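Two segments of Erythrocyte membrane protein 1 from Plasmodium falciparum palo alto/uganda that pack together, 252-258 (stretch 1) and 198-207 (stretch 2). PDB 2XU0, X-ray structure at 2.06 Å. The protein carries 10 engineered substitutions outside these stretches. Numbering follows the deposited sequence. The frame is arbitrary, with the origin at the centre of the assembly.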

ATOM      1  N   LEU A 252      18.578  -0.196  18.685  1.00 41.18           N
ATOM      2  CA  LEU A 252      17.958  -1.202  19.542  1.00 40.72           C
ATOM      3  C   LEU A 252      16.593  -1.662  18.993  1.00 42.71           C
ATOM      4  O   LEU A 252      16.306  -2.865  19.005  1.00 42.98           O
ATOM      5  CB  LEU A 252      17.818  -0.641  20.970  1.00 40.48           C
ATOM      6  CG  LEU A 252      17.282  -1.592  22.036  1.00 45.50           C
ATOM      7  CD1 LEU A 252      18.323  -2.643  22.403  1.00 45.76           C
ATOM      8  CD2 LEU A 252      16.870  -0.821  23.275  1.00 48.51           C
ATOM      9  N   ARG A 253      15.760  -0.713  18.527  1.00 36.32           N
ATOM     10  CA  ARG A 253      14.444  -1.048  17.970  1.00 35.43           C
ATOM     11  C   ARG A 253      14.547  -1.739  16.607  1.00 37.20           C
ATOM     12  O   ARG A 253      13.762  -2.643  16.335  1.00 37.13           O
ATOM     13  CB  ARG A 253      13.558   0.188  17.858  1.00 34.29           C
ATOM     14  CG  ARG A 253      13.195   0.817  19.176  1.00 36.71           C
ATOM     15  CD  ARG A 253      11.801   1.348  18.991  1.00 43.56           C
ATOM     16  NE  ARG A 253      11.711   2.762  19.244  1.00 42.43           N
ATOM     17  CZ  ARG A 253      10.628   3.494  19.047  1.00 48.63           C
ATOM     18  NH1 ARG A 253       9.525   2.947  18.547  1.00 33.81           N
ATOM     19  NH2 ARG A 253      10.638   4.782  19.335  1.00 40.16           N
ATOM     20  N   GLU A 254      15.529  -1.325  15.765  1.00 33.68           N
ATOM     21  CA  GLU A 254      15.840  -1.898  14.449  1.00 34.19           C
ATOM     22  C   GLU A 254      16.193  -3.372  14.580  1.00 36.86           C
ATOM     23  O   GLU A 254      15.761  -4.181  13.752  1.00 36.68           O
ATOM     24  CB  GLU A 254      17.102  -1.228  13.865  1.00 35.68           C
ATOM     25  CG  GLU A 254      16.842   0.057  13.125  1.00 52.79           C
ATOM     26  CD  GLU A 254      18.088   0.838  12.742  1.00 70.36           C
ATOM     27  OE1 GLU A 254      17.921   2.004  12.311  1.00 62.42           O
ATOM     28  OE2 GLU A 254      19.218   0.303  12.875  1.00 53.54           O
ATOM     29  N   ASP A 255      17.102  -3.688  15.544  1.00 32.34           N
ATOM     30  CA  ASP A 255      17.583  -5.050  15.789  1.00 32.24           C
ATOM     31  C   ASP A 255      16.494  -5.868  16.420  1.00 37.99           C
ATOM     32  O   ASP A 255      16.309  -7.010  16.032  1.00 38.38           O
ATOM     33  CB  ASP A 255      18.843  -5.032  16.664  1.00 34.00           C
ATOM     34  CG  ASP A 255      20.045  -4.521  15.903  1.00 42.20           C
ATOM     35  OD1 ASP A 255      19.888  -4.174  14.698  1.00 41.24           O
ATOM     36  OD2 ASP A 255      21.149  -4.530  16.473  1.00 46.88           O
ATOM     37  N   TRP A 256      15.709  -5.271  17.324  1.00 35.74           N
ATOM     38  CA  TRP A 256      14.587  -5.995  17.884  1.00 35.79           C
ATOM     39  C   TRP A 256      13.672  -6.448  16.747  1.00 37.86           C
ATOM     40  O   TRP A 256      13.285  -7.609  16.719  1.00 36.53           O
ATOM     41  CB  TRP A 256      13.815  -5.145  18.906  1.00 35.30           C
ATOM     42  CG  TRP A 256      12.829  -5.964  19.695  1.00 36.76           C
ATOM     43  CD1 TRP A 256      13.078  -6.656  20.841  1.00 39.91           C
ATOM     44  CD2 TRP A 256      11.479  -6.276  19.320  1.00 36.97           C
ATOM     45  NE1 TRP A 256      11.946  -7.333  21.242  1.00 40.20           N
ATOM     46  CE2 TRP A 256      10.952  -7.125  20.321  1.00 41.33           C
ATOM     47  CE3 TRP A 256      10.655  -5.914  18.234  1.00 38.17           C
ATOM     48  CZ2 TRP A 256       9.639  -7.613  20.277  1.00 40.13           C
ATOM     49  CZ3 TRP A 256       9.347  -6.380  18.204  1.00 40.09           C
ATOM     50  CH2 TRP A 256       8.857  -7.238  19.205  1.00 40.73           C
ATOM     51  N   TRP A 257      13.349  -5.542  15.791  1.00 33.38           N
ATOM     52  CA  TRP A 257      12.479  -5.891  14.674  1.00 30.94           C
ATOM     53  C   TRP A 257      13.072  -7.035  13.871  1.00 34.29           C
ATOM     54  O   TRP A 257      12.423  -8.056  13.660  1.00 33.24           O
ATOM     55  CB  TRP A 257      12.190  -4.679  13.763  1.00 28.38           C
ATOM     56  CG  TRP A 257      11.338  -5.065  12.579  1.00 27.83           C
ATOM     57  CD1 TRP A 257      11.775  -5.340  11.316  1.00 30.16           C
ATOM     58  CD2 TRP A 257       9.966  -5.489  12.628  1.00 27.65           C
ATOM     59  NE1 TRP A 257      10.726  -5.774  10.533  1.00 28.40           N
ATOM     60  CE2 TRP A 257       9.620  -5.942  11.330  1.00 30.08           C
ATOM     61  CE3 TRP A 257       8.984  -5.503  13.640  1.00 28.56           C
ATOM     62  CZ2 TRP A 257       8.320  -6.322  10.998  1.00 29.29           C
ATOM     63  CZ3 TRP A 257       7.692  -5.886  13.311  1.00 29.76           C
ATOM     64  CH2 TRP A 257       7.374  -6.308  12.009  1.00 30.44           C
ATOM     65  N   THR A 258      14.305  -6.845  13.413  1.00 31.38           N
ATOM     66  CA  THR A 258      15.046  -7.814  12.623  1.00 30.96           C
ATOM     67  C   THR A 258      15.073  -9.185  13.273  1.00 33.49           C
ATOM     68  O   THR A 258      14.876 -10.179  12.577  1.00 31.36           O
ATOM     69  CB  THR A 258      16.434  -7.259  12.330  1.00 38.83           C
ATOM     70  OG1 THR A 258      16.254  -6.039  11.605  1.00 40.59           O
ATOM     71  CG2 THR A 258      17.287  -8.219  11.504  1.00 41.03           C
TER
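Stretch 2 (198-207) DIGDIVRGRD

Stretch 1 is helical throughout, and stretch 2 lies across it as the last turns of a second helix, followed by a loop. The two helices run in roughly opposite directions, with a crossing angle of 144° and a closest axial approach of 9.1 Å. The backbones are nearest where Arg253 meets Arg204 (CA to CA, 5.0 Å), and one turn further along stretch 1 Trp257 is in register with Gly200 (CA to CA, 6.4 Å).

Leu252 is out of reach of stretch 2. Arg253 points toward it and reaches the end of the opposing helix, where its NH1 donates a hydrogen bond to Val203 O (3.0 Å). Its guanidinium lies with one face over Arg204 C and Gly205 CA. Gly205 leaves helical conformation with positive phi in a Schellman motif; a CB on it would fall 2.9 Å from Arg253 NH2, too close to be accommodated.

Glu254 starts out sideways, but its carboxylate comes nearer and forms a salt bridge with Arg206, OE1 to NH2 at 3.0 Å. Water 2 joins Glu254 OE1 to Arg206 NE as well, while water 1 links Glu254 O to Arg204 NH1. Asp255 points away and makes no contact. Trp256 touches Val203 through CE3 and CG1 (3.7 Å).

Trp257 is the knob of the interface, seated among Ile199, Gly200, Val203 and Arg204. Gly200 CA lies almost directly over its six-membered ring, 3.3 Å from the centroid of CD2, CE2, CE3, CZ2, CZ3 and CH2. The indole occupies the space a side chain would need: a CB on Gly200 would come within 2.8 Å of Trp257 CE2. Arg204 CZ adds an off-centre cation-pi contact, 4.2 Å from the centroid of the five-membered ring of Trp257. Thr258 contributes almost nothing to the interface.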

ATOM      1  N   ASP A 198       4.321  -1.770   7.615  1.00 28.16           N
ATOM      2  CA  ASP A 198       3.873  -0.647   8.444  1.00 27.15           C
ATOM      3  C   ASP A 198       4.082  -0.947   9.939  1.00 30.66           C
ATOM      4  O   ASP A 198       4.513  -0.061  10.676  1.00 30.01           O
ATOM      5  CB  ASP A 198       2.398  -0.264   8.144  1.00 28.30           C
ATOM      6  CG  ASP A 198       2.187   0.546   6.869  1.00 31.27           C
ATOM      7  OD1 ASP A 198       3.164   1.150   6.371  1.00 30.00           O
ATOM      8  OD2 ASP A 198       1.045   0.593   6.381  1.00 34.04           O
ATOM      9  N   ILE A 199       3.810  -2.212  10.380  1.00 27.57           N
ATOM     10  CA  ILE A 199       4.014  -2.652  11.771  1.00 25.40           C
ATOM     11  C   ILE A 199       5.465  -2.539  12.148  1.00 29.09           C
ATOM     12  O   ILE A 199       5.790  -2.024  13.225  1.00 30.81           O
ATOM     13  CB  ILE A 199       3.410  -4.063  12.066  1.00 27.04           C
ATOM     14  CG1 ILE A 199       1.844  -3.964  12.097  1.00 28.26           C
ATOM     15  CG2 ILE A 199       3.943  -4.590  13.411  1.00 25.53           C
ATOM     16  CD1 ILE A 199       1.036  -5.343  11.848  1.00 30.26           C
ATOM     17  N   GLY A 200       6.334  -3.006  11.269  1.00 25.87           N
ATOM     18  CA  GLY A 200       7.782  -2.880  11.471  1.00 26.65           C
ATOM     19  C   GLY A 200       8.201  -1.429  11.624  1.00 31.40           C
ATOM     20  O   GLY A 200       9.015  -1.111  12.500  1.00 29.10           O
ATOM     21  N   ASP A 201       7.608  -0.525  10.797  1.00 28.68           N
ATOM     22  CA  ASP A 201       7.929   0.905  10.952  1.00 29.63           C
ATOM     23  C   ASP A 201       7.383   1.508  12.234  1.00 32.82           C
ATOM     24  O   ASP A 201       8.038   2.365  12.812  1.00 32.10           O
ATOM     25  CB  ASP A 201       7.594   1.734   9.693  1.00 31.74           C
ATOM     26  CG  ASP A 201       8.589   1.488   8.569  1.00 36.10           C
ATOM     27  OD1 ASP A 201       9.664   0.890   8.841  1.00 34.67           O
ATOM     28  OD2 ASP A 201       8.256   1.789   7.407  1.00 40.32           O
ATOM     29  N   ILE A 202       6.219   1.010  12.723  1.00 30.11           N
ATOM     30  CA  ILE A 202       5.636   1.492  13.982  1.00 29.54           C
ATOM     31  C   ILE A 202       6.551   1.042  15.133  1.00 33.95           C
ATOM     32  O   ILE A 202       6.964   1.859  15.951  1.00 33.96           O
ATOM     33  CB  ILE A 202       4.151   1.011  14.174  1.00 31.77           C
ATOM     34  CG1 ILE A 202       3.199   1.637  13.118  1.00 30.49           C
ATOM     35  CG2 ILE A 202       3.674   1.324  15.593  1.00 32.33           C
ATOM     36  CD1 ILE A 202       1.869   0.857  12.892  1.00 28.10           C
ATOM     37  N   VAL A 203       6.887  -0.255  15.149  1.00 30.08           N
ATOM     38  CA  VAL A 203       7.771  -0.850  16.137  1.00 31.00           C
ATOM     39  C   VAL A 203       9.096  -0.104  16.172  1.00 34.41           C
ATOM     40  O   VAL A 203       9.569   0.218  17.257  1.00 35.20           O
ATOM     41  CB  VAL A 203       7.956  -2.375  15.890  1.00 34.42           C
ATOM     42  CG1 VAL A 203       9.124  -2.938  16.698  1.00 34.37           C
ATOM     43  CG2 VAL A 203       6.672  -3.140  16.207  1.00 34.54           C
ATOM     44  N   ARG A 204       9.676   0.195  15.006  1.00 30.29           N
ATOM     45  CA  ARG A 204      10.989   0.871  14.913  1.00 30.25           C
ATOM     46  C   ARG A 204      10.964   2.380  15.130  1.00 35.09           C
ATOM     47  O   ARG A 204      12.020   2.993  15.238  1.00 35.02           O
ATOM     48  CB  ARG A 204      11.701   0.504  13.589  1.00 30.49           C
ATOM     49  CG  ARG A 204      12.173  -0.973  13.544  1.00 36.11           C
ATOM     50  CD  ARG A 204      12.647  -1.438  12.177  1.00 30.91           C
ATOM     51  NE  ARG A 204      11.591  -1.365  11.161  1.00 35.03           N
ATOM     52  CZ  ARG A 204      11.690  -1.838   9.919  1.00 35.66           C
ATOM     53  NH1 ARG A 204      12.795  -2.465   9.522  1.00 25.58           N
ATOM     54  NH2 ARG A 204      10.692  -1.687   9.069  1.00 27.57           N
ATOM     55  N   GLY A 205       9.777   2.974  15.151  1.00 32.72           N
ATOM     56  CA  GLY A 205       9.631   4.414  15.298  1.00 32.98           C
ATOM     57  C   GLY A 205       9.948   5.201  14.037  1.00 39.16           C
ATOM     58  O   GLY A 205      10.252   6.392  14.116  1.00 39.54           O
ATOM     59  N   ARG A 206       9.819   4.552  12.855  1.00 35.51           N
ATOM     60  CA  ARG A 206      10.070   5.140  11.536  1.00 33.69           C
ATOM     61  C   ARG A 206       8.756   5.520  10.857  1.00 34.80           C
ATOM     62  O   ARG A 206       8.771   6.332   9.942  1.00 33.87           O
ATOM     63  CB  ARG A 206      10.821   4.140  10.658  1.00 31.92           C
ATOM     64  CG  ARG A 206      12.246   3.810  11.143  1.00 39.43           C
ATOM     65  CD  ARG A 206      12.770   2.670  10.290  1.00 40.13           C
ATOM     66  NE  ARG A 206      14.126   2.237  10.631  1.00 42.10           N
ATOM     67  CZ  ARG A 206      14.792   1.324   9.932  1.00 53.38           C
ATOM     68  NH1 ARG A 206      14.248   0.773   8.856  1.00 43.00           N
ATOM     69  NH2 ARG A 206      16.018   0.982  10.281  1.00 51.25           N
ATOM     70  N   ASP A 207       7.613   4.939  11.312  1.00 27.54           N
ATOM     71  CA  ASP A 207       6.309   5.203  10.736  1.00 26.27           C
ATOM     72  C   ASP A 207       5.972   6.697  10.738  1.00 30.40           C
ATOM     73  O   ASP A 207       6.250   7.381  11.727  1.00 29.67           O
ATOM     74  CB  ASP A 207       5.243   4.349  11.446  1.00 26.79           C
ATOM     75  CG  ASP A 207       3.855   4.684  11.015  1.00 26.35           C
ATOM     76  OD1 ASP A 207       3.430   4.191   9.932  1.00 29.35           O
ATOM     77  OD2 ASP A 207       3.247   5.566  11.645  1.00 29.94           O
TER
HETATM   78  O   HOH W   1      15.101  -3.398  11.221  1.00 33.08           O
HETATM   79  O   HOH W   2      15.285   3.713  12.938  1.00 54.25           O